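PDB 5OCQ: kappa-carrageenase from Pseudoalteromonas carrageenovora, which hydrolyses kappa-carrageenan from within, cutting the beta-1,4 linkages between D-galactose 4-sulfate and 3,6-anhydro-D-galactose. Local coordinates for residues V42-N47 / E64-T69; R68-G73 / A80-Y85; Y86-A91 / L231-R236. The protein carries 1 engineered substitution. One frame throughout, in Å; residues are numbered along the deposited sequence.

Contact 1 (V42-N47 / E64-T69). With G4S (4-O-sulfo-beta-D-galactopyranose), chain C.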
loop_
_atom_site.group_PDB
_atom_site.type_symbol
_atom_site.label_atom_id
_atom_site.label_comp_id
_atom_site.label_asym_id
_atom_site.label_seq_id
_atom_site.Cartn_x
_atom_site.Cartn_y
_atom_site.Cartn_z
ATOM N N VAL A 42 -1.814 9.912 -9.958
ATOM C CA VAL A 42 -2.565 10.862 -10.730
ATOM C C VAL A 42 -3.787 11.352 -9.935
ATOM O O VAL A 42 -4.812 11.753 -10.501
ATOM C CB VAL A 42 -2.990 10.249 -12.090
ATOM C CG1 VAL A 42 -1.677 9.962 -12.902
ATOM C CG2 VAL A 42 -3.897 9.056 -11.965
ATOM N N TRP A 43 -3.635 11.421 -8.620
ATOM C CA TRP A 43 -4.680 11.906 -7.708
ATOM C C TRP A 43 -3.975 12.768 -6.655
ATOM O O TRP A 43 -2.761 12.746 -6.592
ATOM C CB TRP A 43 -5.456 10.779 -7.052
ATOM C CG TRP A 43 -4.564 9.747 -6.383
ATOM C CD1 TRP A 43 -4.107 9.784 -5.084
ATOM C CD2 TRP A 43 -3.886 8.619 -6.982
ATOM N NE1 TRP A 43 -3.197 8.785 -4.874
ATOM C CE2 TRP A 43 -3.142 7.979 -5.965
ATOM C CE3 TRP A 43 -3.952 7.976 -8.257
ATOM C CZ2 TRP A 43 -2.296 6.869 -6.227
ATOM C CZ3 TRP A 43 -3.186 6.826 -8.458
ATOM C CH2 TRP A 43 -2.409 6.273 -7.448
ATOM N N SER A 44 -4.757 13.444 -5.806
ATOM C CA SER A 44 -4.126 14.199 -4.693
ATOM C C SER A 44 -4.804 13.738 -3.420
ATOM O O SER A 44 -6.053 13.486 -3.430
ATOM C CB SER A 44 -4.251 15.708 -4.853
ATOM O OG SER A 44 -3.606 16.084 -6.064
ATOM N N TRP A 45 -4.061 13.701 -2.298
ATOM C CA TRP A 45 -4.639 13.295 -0.995
ATOM C C TRP A 45 -5.353 14.457 -0.353
ATOM O O TRP A 45 -4.838 15.583 -0.319
ATOM C CB TRP A 45 -3.544 12.803 -0.081
ATOM C CG TRP A 45 -2.705 11.688 -0.625
ATOM C CD1 TRP A 45 -1.343 11.711 -0.783
ATOM C CD2 TRP A 45 -3.131 10.385 -1.037
ATOM N NE1 TRP A 45 -0.897 10.502 -1.249
ATOM C CE2 TRP A 45 -1.967 9.639 -1.379
ATOM C CE3 TRP A 45 -4.366 9.728 -1.085
ATOM C CZ2 TRP A 45 -2.035 8.286 -1.821
ATOM C CZ3 TRP A 45 -4.424 8.424 -1.567
ATOM C CH2 TRP A 45 -3.281 7.696 -1.897
ATOM N N LYS A 46 -6.504 14.195 0.249
ATOM C CA LYS A 46 -7.142 15.176 1.142
ATOM C C LYS A 46 -7.498 14.528 2.472
ATOM O O LYS A 46 -8.090 13.463 2.520
ATOM C CB LYS A 46 -8.431 15.734 0.555
ATOM C CG LYS A 46 -8.230 16.534 -0.769
ATOM C CD LYS A 46 -9.532 17.023 -1.382
ATOM C CE LYS A 46 -10.316 18.021 -0.610
ATOM N NZ LYS A 46 -11.433 18.507 -1.484
ATOM N N ASN A 47 -7.209 15.245 3.575
ATOM C CA ASN A 47 -7.590 14.841 4.902
ATOM C C ASN A 47 -9.087 14.573 4.996
ATOM O O ASN A 47 -9.497 13.622 5.679
ATOM C CB ASN A 47 -7.149 15.953 5.884
ATOM C CG ASN A 47 -7.629 15.727 7.289
ATOM O OD1 ASN A 47 -7.037 15.066 8.047
ATOM N ND2 ASN A 47 -8.820 16.227 7.542
ATOM N N GLU A 64 -12.998 14.905 -8.614
ATOM C CA GLU A 64 -12.811 16.318 -8.235
ATOM C C GLU A 64 -11.706 16.966 -9.044
ATOM O O GLU A 64 -10.538 16.638 -8.894
ATOM C CB GLU A 64 -12.505 16.337 -6.739
ATOM C CG GLU A 64 -12.235 17.661 -6.083
ATOM C CD GLU A 64 -11.862 17.493 -4.551
ATOM O OE1 GLU A 64 -12.164 16.390 -3.810
ATOM O OE2 GLU A 64 -11.237 18.527 -4.049
ATOM N N SER A 65 -12.071 17.780 -10.034
ATOM C CA SER A 65 -11.085 18.405 -10.876
ATOM C C SER A 65 -10.214 19.392 -10.057
ATOM O O SER A 65 -10.775 20.172 -9.232
ATOM C CB SER A 65 -11.775 19.189 -11.992
ATOM O OG SER A 65 -12.476 18.306 -12.880
ATOM N N HIS A 66 -8.905 19.340 -10.276
ATOM C CA HIS A 66 -7.977 20.241 -9.528
ATOM C C HIS A 66 -6.686 20.259 -10.333
ATOM O O HIS A 66 -6.629 19.681 -11.418
ATOM C CB HIS A 66 -7.855 19.736 -8.090
ATOM C CG HIS A 66 -7.118 18.456 -7.989
ATOM N ND1 HIS A 66 -7.672 17.240 -8.255
ATOM C CD2 HIS A 66 -5.827 18.208 -7.612
ATOM C CE1 HIS A 66 -6.781 16.280 -8.036
ATOM N NE2 HIS A 66 -5.662 16.844 -7.647
ATOM N N GLN A 67 -5.673 20.921 -9.842
ATOM C CA GLN A 67 -4.384 20.881 -10.418
ATOM C C GLN A 67 -3.308 20.938 -9.337
ATOM O O GLN A 67 -3.617 21.367 -8.220
ATOM C CB GLN A 67 -4.172 22.074 -11.396
ATOM C CG GLN A 67 -4.119 23.437 -10.693
ATOM C CD GLN A 67 -4.391 24.612 -11.622
ATOM O OE1 GLN A 67 -5.424 24.625 -12.257
ATOM N NE2 GLN A 67 -3.392 25.464 -11.872
ATOM N N ARG A 68 -2.137 20.412 -9.647
ATOM C CA ARG A 68 -0.975 20.515 -8.778
ATOM C C ARG A 68 0.291 20.286 -9.609
ATOM O O ARG A 68 0.214 19.931 -10.810
ATOM C CB ARG A 68 -1.131 19.469 -7.643
ATOM C CG ARG A 68 -1.084 17.978 -8.106
ATOM C CD ARG A 68 -0.719 17.022 -6.970
ATOM N NE ARG A 68 -0.914 15.588 -7.262
ATOM C CZ ARG A 68 -0.049 14.793 -7.860
ATOM N NH1 ARG A 68 1.050 15.257 -8.413
ATOM N NH2 ARG A 68 -0.317 13.527 -8.105
ATOM N N THR A 69 1.455 20.432 -8.982
ATOM C CA THR A 69 2.658 20.111 -9.680
ATOM C C THR A 69 2.815 18.588 -9.822
ATOM O O THR A 69 2.572 17.854 -8.876
ATOM C CB THR A 69 3.842 20.780 -8.921
ATOM O OG1 THR A 69 3.712 22.236 -9.047
ATOM C CG2 THR A 69 5.127 20.422 -9.610
HETATM C C1 G4S C . 3.120 -0.092 -5.553
HETATM C C2 G4S C . 3.645 1.309 -5.835
HETATM C C3 G4S C . 3.378 2.318 -4.697
HETATM C C4 G4S C . 1.899 2.174 -4.278
HETATM C C5 G4S C . 1.604 0.713 -3.886
HETATM C C6 G4S C . 0.265 0.438 -3.261
HETATM O O1 G4S C . 3.067 -0.801 -6.827
HETATM O O2 G4S C . 5.114 1.251 -5.973
HETATM O O4 G4S C . 1.145 2.450 -5.477
HETATM O O5 G4S C . 1.735 -0.095 -5.089
HETATM O O6 G4S C . -0.797 0.436 -4.234
HETATM S S G4S C . 0.160 3.775 -5.690
HETATM O O7 G4S C . -0.255 4.260 -4.346
HETATM O O8 G4S C . 1.018 4.762 -6.450
HETATM O O9 G4S C . -0.985 3.193 -6.417
#
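Ser-44 sends its hydroxyl between the side chains of His-66 and Arg-68, and the contact centres there. The two strands run nearly at right angles and too far apart for backbone pairing, so polar side chains do the joining. With OG beside its own backbone N (chi1 -60°), Ser-44 reaches residues 64-69 of strand 56-72. The imidazole presents its edge: His-66 NE2 lies 2.7 Å from Ser-44 OG in a bond that either could donate. From the other nitrogen, His-66 ND1 gives a nearly straight bond (170°) to Glu-64 O at 3.0 Å, in the ring plane, which sets the rotation of the ring.

Arg-68 runs extended from CG to NE and also comes edge-on. Its NE donates to Ser-44 OG at 3.0 Å, while its NH2 donates to Trp-43 O, also at 3.0 Å. Both acceptors lie in the guanidinium plane, although NH2 is tilted out of the plane of the carbonyl it meets. NH1 turns back to Thr-69 O, so three in-plane bonds fix the orientation of the group.

Lys-46 and Glu-64 approach from opposite directions. Lys-46 NZ meets Glu-64 OE2 at 2.6 Å on the syn side of the carboxylate, a salt bridge between two long, flexible chains well suited to a partly exposed place; Glu-64 OE1 is held by Thr-87.

Trp-43 belongs to the glycan pocket, and its indole edge faces the sulfated galactose, CH2 lying 3.5 Å from O9 of that G4S. The chemistry is consistent with an indirect influence on the substrate: a small hydroxyl gripped by two basic side chains, and a backbone carbonyl gripped by one, tie down the strand that carries this tryptophan, probably steadying its edge beside the sulfate.

Contact 2 (R68-G73 / A80-Y85). With 9RN (3,6-anhydro-alpha-D-galactopyranose), chain B.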
loop_
_atom_site.group_PDB
_atom_site.type_symbol
_atom_site.label_atom_id
_atom_site.label_comp_id
_atom_site.label_asym_id
_atom_site.label_seq_id
_atom_site.Cartn_x
_atom_site.Cartn_y
_atom_site.Cartn_z
ATOM N N ARG A 68 -2.137 20.412 -9.647
ATOM C CA ARG A 68 -0.975 20.515 -8.778
ATOM C C ARG A 68 0.291 20.286 -9.609
ATOM O O ARG A 68 0.214 19.931 -10.810
ATOM C CB ARG A 68 -1.131 19.469 -7.643
ATOM C CG ARG A 68 -1.084 17.978 -8.106
ATOM C CD ARG A 68 -0.719 17.022 -6.970
ATOM N NE ARG A 68 -0.914 15.588 -7.262
ATOM C CZ ARG A 68 -0.049 14.793 -7.860
ATOM N NH1 ARG A 68 1.050 15.257 -8.413
ATOM N NH2 ARG A 68 -0.317 13.527 -8.105
ATOM N N THR A 69 1.455 20.432 -8.982
ATOM C CA THR A 69 2.658 20.111 -9.680
ATOM C C THR A 69 2.815 18.588 -9.822
ATOM O O THR A 69 2.572 17.854 -8.876
ATOM C CB THR A 69 3.842 20.780 -8.921
ATOM O OG1 THR A 69 3.712 22.236 -9.047
ATOM C CG2 THR A 69 5.127 20.422 -9.610
ATOM N N PHE A 70 3.199 18.095 -11.005
ATOM C CA PHE A 70 3.142 16.638 -11.342
ATOM C C PHE A 70 4.521 16.196 -11.895
ATOM O O PHE A 70 5.087 16.895 -12.757
ATOM C CB PHE A 70 2.059 16.432 -12.379
ATOM C CG PHE A 70 1.957 15.020 -12.964
ATOM C CD1 PHE A 70 1.291 14.042 -12.290
ATOM C CD2 PHE A 70 2.488 14.771 -14.228
ATOM C CE1 PHE A 70 1.158 12.770 -12.814
ATOM C CE2 PHE A 70 2.370 13.459 -14.795
ATOM C CZ PHE A 70 1.724 12.474 -14.047
ATOM N N TRP A 71 5.044 15.090 -11.379
ATOM C CA TRP A 71 6.290 14.551 -11.906
ATOM C C TRP A 71 6.016 13.744 -13.217
ATOM O O TRP A 71 5.267 12.741 -13.190
ATOM C CB TRP A 71 6.968 13.614 -10.913
ATOM C CG TRP A 71 8.182 12.873 -11.453
ATOM C CD1 TRP A 71 8.299 11.553 -11.568
ATOM C CD2 TRP A 71 9.409 13.452 -11.898
ATOM N NE1 TRP A 71 9.535 11.236 -12.075
ATOM C CE2 TRP A 71 10.248 12.380 -12.299
ATOM C CE3 TRP A 71 9.897 14.764 -11.973
ATOM C CZ2 TRP A 71 11.577 12.614 -12.752
ATOM C CZ3 TRP A 71 11.209 14.996 -12.437
ATOM C CH2 TRP A 71 12.023 13.901 -12.820
ATOM N N ASP A 72 6.618 14.183 -14.294
ATOM C CA ASP A 72 6.510 13.531 -15.639
ATOM C C ASP A 72 7.859 12.802 -15.902
ATOM O O ASP A 72 8.753 13.341 -16.448
ATOM C CB ASP A 72 6.254 14.649 -16.661
ATOM C CG ASP A 72 6.290 14.178 -18.117
ATOM O OD1 ASP A 72 6.308 12.955 -18.404
ATOM O OD2 ASP A 72 6.225 15.099 -18.978
ATOM N N GLY A 73 7.946 11.594 -15.419
ATOM C CA GLY A 73 9.123 10.801 -15.462
ATOM C C GLY A 73 9.604 10.514 -16.931
ATOM O O GLY A 73 10.823 10.441 -17.151
ATOM N N ALA A 80 4.306 22.155 -13.709
ATOM C CA ALA A 80 3.406 22.977 -12.849
ATOM C C ALA A 80 1.977 23.022 -13.373
ATOM O O ALA A 80 1.742 22.889 -14.616
ATOM C CB ALA A 80 3.962 24.330 -12.698
ATOM N N ASN A 81 1.013 23.231 -12.482
ATOM C CA ASN A 81 -0.387 23.432 -12.883
ATOM C C ASN A 81 -0.961 22.305 -13.735
ATOM O O ASN A 81 -1.660 22.583 -14.705
ATOM C CB ASN A 81 -0.546 24.806 -13.563
ATOM C CG ASN A 81 -0.154 25.959 -12.643
ATOM O OD1 ASN A 81 -0.589 26.011 -11.504
ATOM N ND2 ASN A 81 0.697 26.865 -13.122
ATOM N N TYR A 82 -0.620 21.094 -13.386
ATOM C CA TYR A 82 -1.025 19.892 -14.190
ATOM C C TYR A 82 -2.429 19.506 -13.772
ATOM O O TYR A 82 -2.739 19.289 -12.605
ATOM C CB TYR A 82 -0.031 18.831 -13.961
ATOM C CG TYR A 82 -0.100 17.640 -14.890
ATOM C CD1 TYR A 82 0.611 17.636 -16.055
ATOM C CD2 TYR A 82 -0.861 16.537 -14.580
ATOM C CE1 TYR A 82 0.562 16.506 -16.911
ATOM C CE2 TYR A 82 -0.995 15.462 -15.452
ATOM C CZ TYR A 82 -0.283 15.475 -16.610
ATOM O OH TYR A 82 -0.326 14.318 -17.408
ATOM N N PRO A 83 -3.370 19.397 -14.710
ATOM C CA PRO A 83 -4.758 19.064 -14.361
ATOM C C PRO A 83 -4.907 17.599 -14.007
ATOM O O PRO A 83 -4.353 16.705 -14.726
ATOM C CB PRO A 83 -5.602 19.430 -15.604
ATOM C CG PRO A 83 -4.605 19.557 -16.638
ATOM C CD PRO A 83 -3.212 19.779 -16.141
ATOM N N LEU A 84 -5.597 17.366 -12.903
ATOM C CA LEU A 84 -5.966 16.035 -12.444
ATOM C C LEU A 84 -7.418 15.949 -12.094
ATOM O O LEU A 84 -8.076 16.987 -11.964
ATOM C CB LEU A 84 -5.051 15.618 -11.250
ATOM C CG LEU A 84 -3.549 15.532 -11.555
ATOM C CD1 LEU A 84 -2.872 15.174 -10.215
ATOM C CD2 LEU A 84 -3.239 14.392 -12.485
ATOM N N TYR A 85 -7.935 14.732 -11.996
ATOM C CA TYR A 85 -9.376 14.540 -11.993
ATOM C C TYR A 85 -9.945 13.852 -10.778
ATOM O O TYR A 85 -11.221 13.881 -10.586
ATOM C CB TYR A 85 -9.794 13.798 -13.297
ATOM C CG TYR A 85 -9.188 14.480 -14.518
ATOM C CD1 TYR A 85 -9.618 15.739 -14.951
ATOM C CD2 TYR A 85 -8.128 13.844 -15.206
ATOM C CE1 TYR A 85 -8.949 16.373 -16.032
ATOM C CE2 TYR A 85 -7.497 14.467 -16.254
ATOM C CZ TYR A 85 -7.955 15.731 -16.661
ATOM O OH TYR A 85 -7.307 16.284 -17.780
HETATM C C2 9RN B . 11.345 11.877 -9.025
HETATM C C4 9RN B . 12.610 13.328 -7.490
HETATM C C5 9RN B . 11.615 13.011 -6.407
HETATM C C6 9RN B . 10.378 13.807 -6.727
HETATM O O4 9RN B . 13.113 14.653 -7.405
HETATM O O5 9RN B . 11.347 11.583 -6.624
HETATM O O3 9RN B . 10.505 13.997 -8.172
HETATM C C3 9RN B . 11.694 13.327 -8.668
HETATM O O2 9RN B . 12.416 11.060 -9.577
HETATM C C1 9RN B . 10.666 11.226 -7.844
HETATM O O1 9RN B . 10.654 9.794 -7.997
HETATM O O HOH W 1 1.219 23.565 -9.683
#
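Arg-68 and Tyr-82 pair across the beta hairpin of strands 56-72 and 77-97, whose first arm carries Trp-71 into the glycan pocket of this GH16 jelly roll. They form an antiparallel hydrogen-bonded pair, with Arg-68 N donating to Tyr-82 O at 3.2 Å and Tyr-82 N to Arg-68 O at 2.9 Å. The strand axes are otherwise splayed by almost a right angle, because the chain turns a corner at Ala-80 and Asn-81.

Aromatic residues suit the space beside this pair. The rings of Phe-70 and Tyr-82 make an offset stack, centroids 4.1 Å apart and planes only 12° from parallel. Each ring sits opposite its own backbone N about the first torsion (chi1 173° for Phe-70 and -168° for Tyr-82), which brings the two face to face. Val-42 and Gln-246 touch Phe-70, and Pro-249 touches Tyr-82. Leu-84 adds a methyl over the flat face of the Arg-68 guanidinium, CD1 lying 3.6 Å from NE, so that face of the arginine packs against apolar carbon while its edge makes polar bonds.

Trp-71 offers a broad face to the substrate: its CE2 lies 3.5 Å from C2 of the anhydrogalactose 9RN. A serine in place of Trp-71 would probably leave the anhydrogalactose without its stacking platform and the sugar ring less firmly placed. The CA of Gly-73 backs the other face of the indole, where a CB would be crowded by Trp-71 NE1.

At the corner, where the chain is exposed, a water completes the join. Asn-81 takes a left-handed backbone conformation, and its N donates to this water at 2.8 Å, while Thr-69 OG1 is hydrogen-bonded to the same water at 2.9 Å.

Contact 3 (Y86-A91 / L231-R236). With G4S (4-O-sulfo-beta-D-galactopyranose), chain C.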
loop_
_atom_site.group_PDB
_atom_site.type_symbol
_atom_site.label_atom_id
_atom_site.label_comp_id
_atom_site.label_asym_id
_atom_site.label_seq_id
_atom_site.Cartn_x
_atom_site.Cartn_y
_atom_site.Cartn_z
ATOM N N TYR A 86 -9.134 13.261 -9.883
ATOM C CA TYR A 86 -9.630 12.495 -8.738
ATOM C C TYR A 86 -8.837 12.855 -7.453
ATOM O O TYR A 86 -7.639 13.232 -7.520
ATOM C CB TYR A 86 -9.509 11.009 -8.939
ATOM C CG TYR A 86 -10.347 10.509 -10.116
ATOM C CD1 TYR A 86 -11.658 10.117 -9.913
ATOM C CD2 TYR A 86 -9.795 10.470 -11.386
ATOM C CE1 TYR A 86 -12.431 9.690 -11.038
ATOM C CE2 TYR A 86 -10.553 10.116 -12.490
ATOM C CZ TYR A 86 -11.844 9.694 -12.282
ATOM O OH TYR A 86 -12.682 9.322 -13.411
ATOM N N THR A 87 -9.522 12.864 -6.334
ATOM C CA THR A 87 -8.873 12.985 -5.069
ATOM C C THR A 87 -9.095 11.688 -4.285
ATOM O O THR A 87 -10.058 10.987 -4.526
ATOM C CB THR A 87 -9.312 14.226 -4.248
ATOM O OG1 THR A 87 -10.715 14.129 -3.889
ATOM C CG2 THR A 87 -8.958 15.504 -4.989
ATOM N N SER A 88 -8.250 11.406 -3.252
ATOM C CA SER A 88 -8.413 10.176 -2.535
ATOM C C SER A 88 -7.892 10.252 -1.104
ATOM O O SER A 88 -7.576 11.383 -0.615
ATOM C CB SER A 88 -7.781 9.015 -3.306
ATOM O OG SER A 88 -8.239 7.768 -2.807
ATOM N N GLY A 89 -7.942 9.155 -0.351
ATOM C CA GLY A 89 -7.681 9.118 1.043
ATOM C C GLY A 89 -6.484 8.180 1.379
ATOM O O GLY A 89 -6.294 7.083 0.719
ATOM N N VAL A 90 -5.728 8.613 2.397
ATOM C CA VAL A 90 -4.544 7.854 2.867
ATOM C C VAL A 90 -4.428 7.970 4.404
ATOM O O VAL A 90 -4.832 8.982 4.980
ATOM C CB VAL A 90 -3.236 8.433 2.197
ATOM C CG1 VAL A 90 -2.991 9.938 2.492
ATOM C CG2 VAL A 90 -1.989 7.634 2.512
ATOM N N ALA A 91 -3.840 6.969 5.054
ATOM C CA ALA A 91 -3.397 7.029 6.399
ATOM C C ALA A 91 -1.986 6.380 6.417
ATOM O O ALA A 91 -1.887 5.153 6.256
ATOM C CB ALA A 91 -4.300 6.247 7.310
ATOM N N LEU A 231 -2.230 2.744 4.700
ATOM C CA LEU A 231 -3.497 2.297 4.132
ATOM C C LEU A 231 -3.924 3.382 3.134
ATOM O O LEU A 231 -3.876 4.592 3.460
ATOM C CB LEU A 231 -4.618 2.203 5.217
ATOM C CG LEU A 231 -4.420 1.052 6.217
ATOM C CD1 LEU A 231 -5.088 1.389 7.597
ATOM C CD2 LEU A 231 -4.898 -0.261 5.675
ATOM N N SER A 232 -4.302 3.012 1.914
ATOM C CA SER A 232 -4.643 4.053 0.946
ATOM C C SER A 232 -5.518 3.473 -0.186
ATOM O O SER A 232 -5.543 2.239 -0.344
ATOM C CB SER A 232 -3.325 4.624 0.368
ATOM O OG SER A 232 -2.603 3.665 -0.441
ATOM N N GLN A 233 -6.159 4.358 -0.982
ATOM C CA GLN A 233 -6.976 3.902 -2.127
ATOM C C GLN A 233 -6.436 4.635 -3.353
ATOM O O GLN A 233 -6.471 5.890 -3.398
ATOM C CB GLN A 233 -8.509 4.082 -1.877
ATOM C CG GLN A 233 -9.309 3.469 -3.046
ATOM C CD GLN A 233 -10.713 3.277 -2.596
ATOM O OE1 GLN A 233 -11.029 2.312 -1.902
ATOM N NE2 GLN A 233 -11.523 4.247 -2.839
ATOM N N GLY A 234 -5.918 3.883 -4.335
ATOM C CA GLY A 234 -5.440 4.456 -5.542
ATOM C C GLY A 234 -6.304 4.245 -6.771
ATOM O O GLY A 234 -7.245 3.489 -6.726
ATOM N N LEU A 235 -6.050 5.047 -7.815
ATOM C CA LEU A 235 -6.799 4.956 -9.085
ATOM C C LEU A 235 -6.087 3.922 -9.985
ATOM O O LEU A 235 -4.886 3.747 -9.965
ATOM C CB LEU A 235 -6.904 6.307 -9.753
ATOM C CG LEU A 235 -8.043 6.837 -10.573
ATOM C CD1 LEU A 235 -9.334 7.036 -9.802
ATOM C CD2 LEU A 235 -7.559 8.130 -11.255
ATOM N N ARG A 236 -6.876 3.275 -10.842
ATOM C CA ARG A 236 -6.409 2.267 -11.797
ATOM C C ARG A 236 -7.164 2.391 -13.148
ATOM O O ARG A 236 -8.087 3.192 -13.271
ATOM C CB ARG A 236 -6.521 0.852 -11.216
ATOM C CG ARG A 236 -5.717 0.565 -9.942
ATOM C CD ARG A 236 -4.230 0.497 -10.165
ATOM N NE ARG A 236 -3.557 0.108 -8.923
ATOM C CZ ARG A 236 -3.127 0.916 -7.956
ATOM N NH1 ARG A 236 -3.301 2.213 -8.045
ATOM N NH2 ARG A 236 -2.576 0.370 -6.872
HETATM C C1 G4S C . 3.120 -0.092 -5.553
HETATM C C2 G4S C . 3.645 1.309 -5.835
HETATM C C3 G4S C . 3.378 2.318 -4.697
HETATM C C4 G4S C . 1.899 2.174 -4.278
HETATM C C5 G4S C . 1.604 0.713 -3.886
HETATM C C6 G4S C . 0.265 0.438 -3.261
HETATM O O1 G4S C . 3.067 -0.801 -6.827
HETATM O O2 G4S C . 5.114 1.251 -5.973
HETATM O O4 G4S C . 1.145 2.450 -5.477
HETATM O O5 G4S C . 1.735 -0.095 -5.089
HETATM O O6 G4S C . -0.797 0.436 -4.234
HETATM S S G4S C . 0.160 3.775 -5.690
HETATM O O7 G4S C . -0.255 4.260 -4.346
HETATM O O8 G4S C . 1.018 4.762 -6.450
HETATM O O9 G4S C . -0.985 3.193 -6.417
#
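Ala-91 and Leu-231 are an antiparallel hydrogen-bonded pair, with both Ala-91 N to Leu-231 O and Leu-231 N to Ala-91 O at 2.9 Å. Val-90 and Ser-232 follow as a non-hydrogen-bonded pair, and Gln-233 N then donates to Gly-89 O at 3.2 Å. Beyond this the strands part.

A side chain takes over the pairing: Ser-88 OG, opposite its own N (chi1 -164°), donates to Gln-233 O at 2.6 Å. A short hydroxyl suits this buried spot, where OG also bonds to Thr-61.

Apolar contact covers the wider end. Leu-235 is disordered over two conformers; in one it crosses Tyr-86 at about a right angle and lays CD1 over the ring face, 3.8 Å from its centroid, so this CH-pi contact is doubtful as a constant feature.

Charge appears past the strand end. Arg-236, important for substrate recognition, donates from NH1 to sulfate O9 of G4S at 3.0 Å, and more weakly from NH2 to O6 and O9. NH1 also bonds to Leu-235 O, and NH2 forms a salt bridge with the engineered Asp-144. Gly-234 suits its place, since a CB would clash with Arg-236 NH1.

Strand 227-235 lies between strands 77-97 and 115-122, the latter joined by backbone bonds such as Ser-232 with Ala-118, while Trp-45 from strand 43-45 packs on Val-90 and Ser-232.

Strand 77-97 links the set: contact 2 uses an early part of it, 80-85, and contact 3 the residues that follow, their centres about 16 Å apart. Contact 1 lies between them, its centre about 9 Å from that of contact 2 and about 10 Å from that of contact 3. It shares Arg-68 and Thr-69 with contact 2, and joins contact 3 through Ser-44 O and Ser-88 N, 3.0 Å apart. All three supply the glycan pocket. Trp-43 and Arg-236, whose side chains are about 4 Å apart at their nearest atoms, meet the same sulfated galactose, which also bonds to the nucleophile Glu-139; Trp-71 meets an anhydrogalactose of a second bound glycan.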